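Local coordinates for extracellular solute-binding protein family 1 (PDB 4OVJ), which probably captures a solute, perhaps a sugar, outside the cytoplasmic membrane and hands it to an ABC transporter for uptake, at residues Q156-S159 / W160-A164; N219-A222 / N223-K226; S73-A77 / G78-P82; M87-E90 / Y91-A94. All coordinates share one frame; numbering follows the deposited sequence. Where two conformers were deposited one is given.

Interaction 1 (Q156-S159 / W160-A164)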
loop_
_atom_site.group_PDB
_atom_site.type_symbol
_atom_site.label_atom_id
_atom_site.label_comp_id
_atom_site.label_asym_id
_atom_site.label_seq_id
_atom_site.Cartn_x
_atom_site.Cartn_y
_atom_site.Cartn_z
ATOM N N GLN A 156 5.722 -13.446 15.911
ATOM C CA GLN A 156 6.654 -13.997 14.928
ATOM C C GLN A 156 5.909 -14.320 13.647
ATOM O O GLN A 156 4.711 -14.637 13.663
ATOM C CB GLN A 156 7.370 -15.242 15.475
ATOM C CG GLN A 156 6.557 -16.530 15.492
ATOM C CD GLN A 156 5.742 -16.771 16.763
ATOM O OE1 GLN A 156 5.564 -15.888 17.645
ATOM N NE2 GLN A 156 5.208 -17.977 16.849
ATOM N N ARG A 157 6.610 -14.259 12.525
ATOM C CA ARG A 157 5.972 -14.605 11.276
ATOM C C ARG A 157 5.769 -16.115 11.219
ATOM O O ARG A 157 6.683 -16.883 11.558
ATOM C CB ARG A 157 6.776 -14.133 10.093
ATOM C CG ARG A 157 5.918 -13.955 8.862
ATOM C CD ARG A 157 6.743 -13.527 7.663
ATOM N NE ARG A 157 5.858 -13.127 6.579
ATOM C CZ ARG A 157 6.250 -12.875 5.342
ATOM N NH1 ARG A 157 7.542 -12.946 5.027
ATOM N NH2 ARG A 157 5.353 -12.526 4.429
ATOM N N VAL A 158 4.595 -16.545 10.769
ATOM C CA VAL A 158 4.280 -17.958 10.721
ATOM C C VAL A 158 3.705 -18.338 9.367
ATOM O O VAL A 158 3.360 -17.466 8.576
ATOM C CB VAL A 158 3.274 -18.355 11.826
ATOM C CG1 VAL A 158 3.901 -18.234 13.204
ATOM C CG2 VAL A 158 2.013 -17.523 11.735
ATOM N N SER A 159 3.606 -19.637 9.117
ATOM C CA SER A 159 2.939 -20.134 7.919
ATOM C C SER A 159 1.427 -20.058 8.083
ATOM O O SER A 159 0.913 -19.954 9.197
ATOM C CB SER A 159 3.308 -21.579 7.657
ATOM O OG SER A 159 2.736 -22.388 8.662
ATOM N N TRP A 160 0.715 -20.147 6.970
ATOM C CA TRP A 160 -0.754 -20.161 7.020
ATOM C C TRP A 160 -1.287 -21.293 7.916
ATOM O O TRP A 160 -2.219 -21.089 8.696
ATOM C CB TRP A 160 -1.337 -20.314 5.612
ATOM C CG TRP A 160 -1.240 -19.104 4.746
ATOM C CD1 TRP A 160 -0.525 -18.984 3.608
ATOM C CD2 TRP A 160 -1.932 -17.863 4.914
ATOM N NE1 TRP A 160 -0.688 -17.746 3.068
ATOM C CE2 TRP A 160 -1.565 -17.037 3.846
ATOM C CE3 TRP A 160 -2.826 -17.368 5.875
ATOM C CZ2 TRP A 160 -2.053 -15.743 3.701
ATOM C CZ3 TRP A 160 -3.318 -16.091 5.730
ATOM C CH2 TRP A 160 -2.937 -15.289 4.642
ATOM N N GLN A 161 -0.711 -22.487 7.808
ATOM C CA GLN A 161 -1.179 -23.605 8.637
ATOM C C GLN A 161 -0.825 -23.408 10.112
ATOM O O GLN A 161 -1.621 -23.718 10.997
ATOM C CB GLN A 161 -0.660 -24.935 8.098
ATOM C CG GLN A 161 -1.347 -25.357 6.793
ATOM C CD GLN A 161 -2.803 -25.745 7.028
ATOM O OE1 GLN A 161 -3.105 -26.452 7.989
ATOM N NE2 GLN A 161 -3.712 -25.257 6.178
ATOM N N GLN A 162 0.356 -22.863 10.393
ATOM C CA GLN A 162 0.695 -22.543 11.768
ATOM C C GLN A 162 -0.251 -21.477 12.336
ATOM O O GLN A 162 -0.686 -21.564 13.473
ATOM C CB GLN A 162 2.137 -22.069 11.876
ATOM C CG GLN A 162 3.174 -23.159 11.607
ATOM C CD GLN A 162 4.591 -22.624 11.404
ATOM O OE1 GLN A 162 4.811 -21.447 11.103
ATOM N NE2 GLN A 162 5.562 -23.509 11.544
ATOM N N TRP A 163 -0.559 -20.481 11.519
ATOM C CA TRP A 163 -1.483 -19.438 11.883
ATOM C C TRP A 163 -2.879 -19.991 12.194
ATOM O O TRP A 163 -3.470 -19.632 13.201
ATOM C CB TRP A 163 -1.528 -18.392 10.766
ATOM C CG TRP A 163 -2.351 -17.191 11.071
ATOM C CD1 TRP A 163 -3.392 -16.716 10.330
ATOM C CD2 TRP A 163 -2.196 -16.285 12.174
ATOM N NE1 TRP A 163 -3.889 -15.565 10.896
ATOM C CE2 TRP A 163 -3.169 -15.274 12.022
ATOM C CE3 TRP A 163 -1.317 -16.215 13.259
ATOM C CZ2 TRP A 163 -3.297 -14.226 12.920
ATOM C CZ3 TRP A 163 -1.443 -15.162 14.149
ATOM C CH2 TRP A 163 -2.437 -14.192 13.981
ATOM N N ALA A 164 -3.398 -20.864 11.336
ATOM C CA ALA A 164 -4.712 -21.478 11.580
ATOM C C ALA A 164 -4.749 -22.221 12.909
ATOM O O ALA A 164 -5.733 -22.129 13.653
ATOM C CB ALA A 164 -5.095 -22.401 10.433
#

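Interaction 2 (N219-A222 / N223-K226)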
loop_
_atom_site.group_PDB
_atom_site.type_symbol
_atom_site.label_atom_id
_atom_site.label_comp_id
_atom_site.label_asym_id
_atom_site.label_seq_id
_atom_site.Cartn_x
_atom_site.Cartn_y
_atom_site.Cartn_z
ATOM N N ASN A 219 -10.852 -22.332 0.507
ATOM C CA ASN A 219 -10.950 -23.449 1.451
ATOM C C ASN A 219 -10.288 -23.165 2.764
ATOM O O ASN A 219 -10.777 -23.609 3.809
ATOM C CB ASN A 219 -10.356 -24.720 0.861
ATOM C CG ASN A 219 -11.336 -25.455 -0.027
ATOM O OD1 ASN A 219 -12.545 -25.346 0.158
ATOM N ND2 ASN A 219 -10.821 -26.217 -0.986
ATOM N N TYR A 220 -9.177 -22.433 2.723
ATOM C CA TYR A 220 -8.475 -22.060 3.941
ATOM C C TYR A 220 -9.407 -21.301 4.865
ATOM O O TYR A 220 -9.571 -21.664 6.025
ATOM C CB TYR A 220 -7.252 -21.206 3.620
ATOM C CG TYR A 220 -6.501 -20.735 4.842
ATOM C CD1 TYR A 220 -5.613 -21.577 5.487
ATOM C CD2 TYR A 220 -6.693 -19.453 5.359
ATOM C CE1 TYR A 220 -4.932 -21.165 6.610
ATOM C CE2 TYR A 220 -5.998 -19.027 6.478
ATOM C CZ TYR A 220 -5.115 -19.891 7.099
ATOM O OH TYR A 220 -4.417 -19.488 8.211
ATOM N N TRP A 221 -10.052 -20.270 4.333
ATOM C CA TRP A 221 -10.966 -19.465 5.152
ATOM C C TRP A 221 -12.246 -20.221 5.493
ATOM O O TRP A 221 -12.762 -20.082 6.601
ATOM C CB TRP A 221 -11.282 -18.133 4.476
ATOM C CG TRP A 221 -10.053 -17.285 4.338
ATOM C CD1 TRP A 221 -9.268 -17.157 3.230
ATOM C CD2 TRP A 221 -9.435 -16.498 5.360
ATOM N NE1 TRP A 221 -8.203 -16.331 3.498
ATOM C CE2 TRP A 221 -8.292 -15.904 4.797
ATOM C CE3 TRP A 221 -9.752 -16.225 6.699
ATOM C CZ2 TRP A 221 -7.458 -15.057 5.520
ATOM C CZ3 TRP A 221 -8.919 -15.386 7.421
ATOM C CH2 TRP A 221 -7.795 -14.807 6.826
ATOM N N ALA A 222 -12.739 -21.038 4.558
ATOM C CA ALA A 222 -13.935 -21.839 4.830
ATOM C C ALA A 222 -13.717 -22.775 6.020
ATOM O O ALA A 222 -14.610 -22.936 6.849
ATOM C CB ALA A 222 -14.362 -22.616 3.606
ATOM N N ASN A 223 -12.520 -23.356 6.124
ATOM C CA ASN A 223 -12.218 -24.229 7.258
ATOM C C ASN A 223 -12.223 -23.447 8.574
ATOM O O ASN A 223 -12.753 -23.924 9.581
ATOM C CB ASN A 223 -10.924 -24.988 7.037
ATOM C CG ASN A 223 -11.070 -26.117 6.022
ATOM O OD1 ASN A 223 -12.166 -26.622 5.764
ATOM N ND2 ASN A 223 -9.964 -26.519 5.448
ATOM N N LEU A 224 -11.691 -22.233 8.559
ATOM C CA LEU A 224 -11.710 -21.397 9.760
ATOM C C LEU A 224 -13.145 -21.009 10.145
ATOM O O LEU A 224 -13.482 -20.976 11.323
ATOM C CB LEU A 224 -10.854 -20.148 9.569
ATOM C CG LEU A 224 -9.354 -20.368 9.387
ATOM C CD1 LEU A 224 -8.675 -19.067 9.019
ATOM C CD2 LEU A 224 -8.763 -20.959 10.654
ATOM N N ARG A 225 -13.986 -20.733 9.156
ATOM C CA ARG A 225 -15.398 -20.431 9.433
ATOM C C ARG A 225 -16.106 -21.629 10.071
ATOM O O ARG A 225 -16.832 -21.473 11.049
ATOM C CB ARG A 225 -16.149 -20.048 8.160
ATOM C CG ARG A 225 -15.907 -18.632 7.709
ATOM C CD ARG A 225 -16.944 -18.176 6.704
ATOM N NE ARG A 225 -16.950 -18.987 5.502
ATOM C CZ ARG A 225 -16.099 -18.870 4.484
ATOM N NH1 ARG A 225 -15.119 -17.980 4.500
ATOM N NH2 ARG A 225 -16.229 -19.671 3.438
ATOM N N LYS A 226 -15.894 -22.808 9.487
ATOM C CA LYS A 226 -16.489 -24.070 9.960
ATOM C C LYS A 226 -16.203 -24.313 11.443
ATOM O O LYS A 226 -17.073 -24.790 12.185
ATOM C CB LYS A 226 -15.958 -25.245 9.118
ATOM C CG LYS A 226 -16.385 -26.630 9.583
ATOM C CD LYS A 226 -16.105 -27.701 8.530
ATOM C CE LYS A 226 -14.613 -27.978 8.381
ATOM N NZ LYS A 226 -14.305 -29.161 7.521
#

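Interaction 3 (S73-A77 / G78-P82)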
loop_
_atom_site.group_PDB
_atom_site.type_symbol
_atom_site.label_atom_id
_atom_site.label_comp_id
_atom_site.label_asym_id
_atom_site.label_seq_id
_atom_site.Cartn_x
_atom_site.Cartn_y
_atom_site.Cartn_z
ATOM N N SER A 73 -2.506 16.339 -17.991
ATOM C CA SER A 73 -2.375 15.776 -19.337
ATOM C C SER A 73 -2.350 16.874 -20.400
ATOM O O SER A 73 -1.503 16.867 -21.299
ATOM C CB SER A 73 -3.508 14.804 -19.632
ATOM O OG SER A 73 -3.382 14.319 -20.945
ATOM N N THR A 74 -3.277 17.819 -20.296
ATOM C CA THR A 74 -3.350 18.906 -21.275
ATOM C C THR A 74 -2.183 19.893 -21.147
ATOM O O THR A 74 -1.662 20.368 -22.160
ATOM C CB THR A 74 -4.698 19.638 -21.185
ATOM O OG1 THR A 74 -5.743 18.728 -21.544
ATOM C CG2 THR A 74 -4.731 20.815 -22.138
ATOM N N GLU A 75 -1.759 20.187 -19.918
ATOM C CA GLU A 75 -0.642 21.117 -19.679
ATOM C C GLU A 75 0.690 20.533 -20.177
ATOM O O GLU A 75 1.484 21.217 -20.826
ATOM C CB GLU A 75 -0.532 21.500 -18.196
ATOM C CG GLU A 75 -1.672 22.374 -17.657
ATOM C CD GLU A 75 -1.739 23.781 -18.263
ATOM O OE1 GLU A 75 -0.687 24.443 -18.435
ATOM O OE2 GLU A 75 -2.864 24.244 -18.553
ATOM N N VAL A 76 0.926 19.264 -19.878
ATOM C CA VAL A 76 2.156 18.598 -20.285
ATOM C C VAL A 76 2.224 18.513 -21.805
ATOM O O VAL A 76 3.246 18.847 -22.403
ATOM C CB VAL A 76 2.275 17.207 -19.638
ATOM C CG1 VAL A 76 3.434 16.422 -20.216
ATOM C CG2 VAL A 76 2.463 17.368 -18.137
ATOM N N ALA A 77 1.134 18.097 -22.437
ATOM C CA ALA A 77 1.118 17.985 -23.899
ATOM C C ALA A 77 1.464 19.328 -24.559
ATOM O O ALA A 77 2.114 19.366 -25.610
ATOM C CB ALA A 77 -0.236 17.478 -24.382
ATOM N N GLY A 78 1.067 20.428 -23.921
ATOM C CA GLY A 78 1.295 21.769 -24.458
ATOM C C GLY A 78 2.575 22.478 -24.046
ATOM O O GLY A 78 2.702 23.683 -24.273
ATOM N N GLY A 79 3.519 21.754 -23.441
ATOM C CA GLY A 79 4.817 22.329 -23.062
ATOM C C GLY A 79 4.820 23.026 -21.705
ATOM O O GLY A 79 5.812 23.649 -21.343
ATOM N N ASN A 80 3.736 22.908 -20.933
ATOM C CA ASN A 80 3.633 23.620 -19.658
ATOM C C ASN A 80 3.773 22.710 -18.440
ATOM O O ASN A 80 3.216 23.017 -17.382
ATOM C CB ASN A 80 2.296 24.366 -19.563
ATOM C CG ASN A 80 2.134 25.424 -20.635
ATOM O OD1 ASN A 80 1.140 25.439 -21.367
ATOM N ND2 ASN A 80 3.107 26.316 -20.735
ATOM N N ALA A 81 4.511 21.605 -18.571
ATOM C CA ALA A 81 4.697 20.703 -17.431
ATOM C C ALA A 81 5.389 21.402 -16.273
ATOM O O ALA A 81 6.315 22.164 -16.479
ATOM C CB ALA A 81 5.501 19.480 -17.829
ATOM N N PRO A 82 4.961 21.118 -15.038
ATOM C CA PRO A 82 5.752 21.609 -13.907
ATOM C C PRO A 82 7.076 20.874 -13.821
ATOM O O PRO A 82 7.168 19.719 -14.258
ATOM C CB PRO A 82 4.905 21.266 -12.672
ATOM C CG PRO A 82 3.855 20.341 -13.136
ATOM C CD PRO A 82 3.834 20.265 -14.632
#

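Interaction 4 (M87-E90 / Y91-A94)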
loop_
_atom_site.group_PDB
_atom_site.type_symbol
_atom_site.label_atom_id
_atom_site.label_comp_id
_atom_site.label_asym_id
_atom_site.label_seq_id
_atom_site.Cartn_x
_atom_site.Cartn_y
_atom_site.Cartn_z
HETATM N N MSE A 87 3.187 11.989 -9.044
HETATM C CA MSE A 87 2.818 11.003 -10.052
HETATM C C MSE A 87 2.198 9.817 -9.367
HETATM O O MSE A 87 2.472 9.545 -8.199
HETATM C CB MSE A 87 4.080 10.661 -10.835
HETATM C CG MSE A 87 3.928 9.643 -11.966
HETATM SE SE MSE A 87 2.665 10.214 -13.359
HETATM C CE MSE A 87 3.111 12.109 -13.627
ATOM N N ASP A 88 1.342 9.119 -10.101
ATOM C CA ASP A 88 0.670 7.937 -9.604
ATOM C C ASP A 88 1.077 6.699 -10.409
ATOM O O ASP A 88 1.372 6.776 -11.610
ATOM C CB ASP A 88 -0.839 8.084 -9.673
ATOM C CG ASP A 88 -1.560 6.944 -8.943
ATOM O OD1 ASP A 88 -1.554 6.934 -7.686
ATOM O OD2 ASP A 88 -2.123 6.055 -9.624
ATOM N N TYR A 89 1.069 5.556 -9.736
ATOM C CA TYR A 89 1.408 4.272 -10.357
ATOM C C TYR A 89 0.598 3.984 -11.620
ATOM O O TYR A 89 1.125 3.412 -12.580
ATOM C CB TYR A 89 1.234 3.145 -9.329
ATOM C CG TYR A 89 1.905 1.837 -9.677
ATOM C CD1 TYR A 89 3.227 1.792 -10.116
ATOM C CD2 TYR A 89 1.220 0.636 -9.543
ATOM C CE1 TYR A 89 3.842 0.590 -10.428
ATOM C CE2 TYR A 89 1.821 -0.573 -9.844
ATOM C CZ TYR A 89 3.135 -0.595 -10.295
ATOM O OH TYR A 89 3.728 -1.795 -10.603
ATOM N N GLU A 90 -0.669 4.387 -11.627
ATOM C CA GLU A 90 -1.561 4.201 -12.781
ATOM C C GLU A 90 -1.078 4.909 -14.064
ATOM O O GLU A 90 -1.328 4.429 -15.183
ATOM C CB GLU A 90 -2.974 4.699 -12.425
ATOM C CG GLU A 90 -3.964 4.663 -13.587
ATOM C CD GLU A 90 -5.394 5.001 -13.197
ATOM O OE1 GLU A 90 -5.641 5.420 -12.040
ATOM O OE2 GLU A 90 -6.278 4.850 -14.071
ATOM N N TYR A 91 -0.424 6.053 -13.904
ATOM C CA TYR A 91 -0.093 6.921 -15.028
ATOM C C TYR A 91 1.385 7.025 -15.379
ATOM O O TYR A 91 1.744 7.581 -16.428
ATOM C CB TYR A 91 -0.628 8.315 -14.742
ATOM C CG TYR A 91 -2.142 8.399 -14.739
ATOM C CD1 TYR A 91 -2.880 8.047 -15.859
ATOM C CD2 TYR A 91 -2.825 8.823 -13.619
ATOM C CE1 TYR A 91 -4.263 8.124 -15.854
ATOM C CE2 TYR A 91 -4.200 8.916 -13.606
ATOM C CZ TYR A 91 -4.915 8.565 -14.716
ATOM O OH TYR A 91 -6.282 8.662 -14.682
ATOM N N ILE A 92 2.252 6.484 -14.538
ATOM C CA ILE A 92 3.678 6.696 -14.723
ATOM C C ILE A 92 4.175 6.089 -16.043
ATOM O O ILE A 92 5.006 6.696 -16.718
ATOM C CB ILE A 92 4.502 6.218 -13.501
ATOM C CG1 ILE A 92 5.952 6.700 -13.622
ATOM C CG2 ILE A 92 4.404 4.710 -13.318
ATOM C CD1 ILE A 92 6.720 6.605 -12.323
ATOM N N ASP A 93 3.643 4.924 -16.432
ATOM C CA ASP A 93 4.072 4.292 -17.681
ATOM C C ASP A 93 3.807 5.219 -18.857
ATOM O O ASP A 93 4.679 5.404 -19.721
ATOM C CB ASP A 93 3.355 2.957 -17.913
ATOM C CG ASP A 93 3.731 2.315 -19.246
ATOM O OD1 ASP A 93 4.823 1.714 -19.328
ATOM O OD2 ASP A 93 2.925 2.399 -20.210
ATOM N N ALA A 94 2.605 5.786 -18.894
ATOM C CA ALA A 94 2.202 6.642 -20.013
ATOM C C ALA A 94 3.114 7.863 -20.128
ATOM O O ALA A 94 3.648 8.151 -21.206
ATOM C CB ALA A 94 0.751 7.060 -19.864
HETATM O O HOH W 1 1.952 2.981 -15.020
HETATM O O HOH W 2 0.165 4.633 -17.705
#

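Interaction 1 (Q156-S159 / W160-A164)
Trp163 N donates to Ser159 O at 2.8 Å, meeting the oxygen almost head-on along its carbonyl bond, and so makes an early i to i+4 bond of helix 160-174. Alongside it, Ser159 and Gln162 hold each other by two reciprocal bonds. The hydroxyl OG of Ser159 accepts from Gln162 N at 3.0 Å, and Gln162 OE1 accepts from Ser159 N at 2.9 Å. This second N-H points almost straight at its oxygen (176°), though it lies tilted 32° from the plane of the amide. A short serine suits the place because its first torsion, 69°, sets OG between the backbone N and the carbonyl carbon, turned back to the first helical turn. Glutamine suits the other end: extended beyond CG, it can carry its amide oxygen back to the cap. An alanine here would keep the N-H but remove the hydroxyl, and would probably leave Gln162 N without its acceptor and fray the start of the helix. Just before the cap, Val158 CG2 rests 3.8 Å from Trp163 CB, the two side chains crossing at about a right angle. The indole NE1 of Trp163 is bonded farther on to Glu179. Serine and glutamine thus form a capping box, and the Val158-Trp163 contact across it has the spacing of a hydrophobic staple.

Interaction 2 (N219-A222 / N223-K226)
Asn219 O accepts from Asn223 N at 2.9 Å, and the side chain of Asn223 leans over the same carbonyl, its CG 3.4 Å from Asn219 O. Both asparagines lie toward the solvent side, where polar amides are at ease. Tyr220 comes next and belongs to the inward side. With CG anti to its own nitrogen (chi1 178°), the ring swings to where its CE2 lies 3.7 Å from Leu224 CD1, while its hydroxyl bonds to Trp160 O. The backbone bond from Leu224 N to Tyr220 O is weak. This is the closing part of amphipathic helix 211-226, whose buried side packs against helix 160-174 in the solute-binding fold; Leu224, for instance, rests on Ala164 and Leu167. Trp221 presents CE3 to the same methyl, 3.8 Å from Leu224 CD1, and one face of its indole lies against Tyr220 CD2. A branched leucine fits because one methyl can serve both rings at once. The carbonyl of Trp221 takes Arg225 N at 2.9 Å. Ala222 is small enough to let the arginine fold back over it: Arg225, bent at chi3 (-61°), lays one guanidinium face over the backbone, with NH2 3.4 Å from Ala222 CA. NH1 of the same group forms salt bridges with Asp181 and Glu183. Finally Ala222 O accepts from Lys226 N at 2.9 Å, while the lysine chain, bent at chi3, runs back beside Asn223.

Interaction 3 (S73-A77 / G78-P82)
Gly78 N makes a last i to i+4 bond of helix 65-77, to Thr74 O at 3.2 Å, with a weak second bond to Glu75 O, just before a Schellman motif ends the helix. Gly79 is the C-prime residue of that motif, and its positive phi of 85° turns the chain out of the helix. With these backbone angles a beta carbon would crowd the oxygen of the residue before, so glycine suits the place. Its N-H bonds to Val76 O at 3.1 Å, approaching from above the carbonyl plane rather than within it. Asn80 supplies the other bond of the motif, the longer loop back to the helix, through its N and Glu75 O at 2.8 Å. Its side chain also meets that of Glu75, which is bent at chi2 (-66°) so that OE1 lies 3.2 Å from Asn80 CB; carboxylate and amide planes stand 30° apart. Two polar residues are suited to this exposed corner. Ala81 turns the chain toward strand 84-87 and gives the turn its apolar contact. Val76, on the buried side of the helix, also rests on Tyr95 of helix 92-98; with its CG1 anti to the backbone N, its CG2 is left beside that N, 3.7 Å from Ala81 CB.

Interaction 4 (M87-E90 / Y91-A94)
Asp88 O accepts from Tyr91 N at 3.0 Å, from above the carbonyl plane, and more weakly from Ile92 N, in the turn that leads into helix 92-98. The carboxylate of Asp88 adds an Asx turn, OD2 taking Glu90 N at 3.0 Å, so the aspartate holds the link from strand 84-87 into the helix at two points. Two waters extend the helical pattern: one joins Tyr89 O to Asp93 N, the other Glu90 O to Ala94 N, each standing in for a direct i to i+4 bond. On the buried side Met87, deposited as selenomethionine, has CG 3.8 Å from Ile92 CB, and its bend at chi2 (60°) brings SE back beside the backbone of Ile92; a flexible and a branched apolar chain suit this buried contact. The Tyr91 ring lies near Phe65 and Phe69 of helix 65-77. Glu90 runs alongside it, extended and pointing the same way, its carboxylate only 5° from parallel to the ring. Replacing the ring by an alanine would probably leave the Glu90 chain without the surface it lies on and open a gap beside Phe69. The methylene makes a CH-pi contact: Glu90 CG stands 4.0 Å from the centroid of the Tyr91 ring, 4° off its normal.

The four contacts fall into two pairs on opposite sides of the chain's centre, consistent with the two lobes of a solute-binding protein. Interactions 1 and 2 touch: their centres are about 15 Å apart, and Tyr220 OH probably bonds to Trp160 O at 2.8 Å, while Ala164 CB meets Leu224 CD2 at 3.9 Å, so the capped helix 160-174 lies against helix 211-226. Interactions 3 and 4 also have centres about 15 Å apart but do not touch, their nearest atoms being about 7 Å apart; strand 84-87 leads from one toward the other, and helix 65-77 packs on helix 92-98. Between the pairs, centres are about 36 to 52 Å apart.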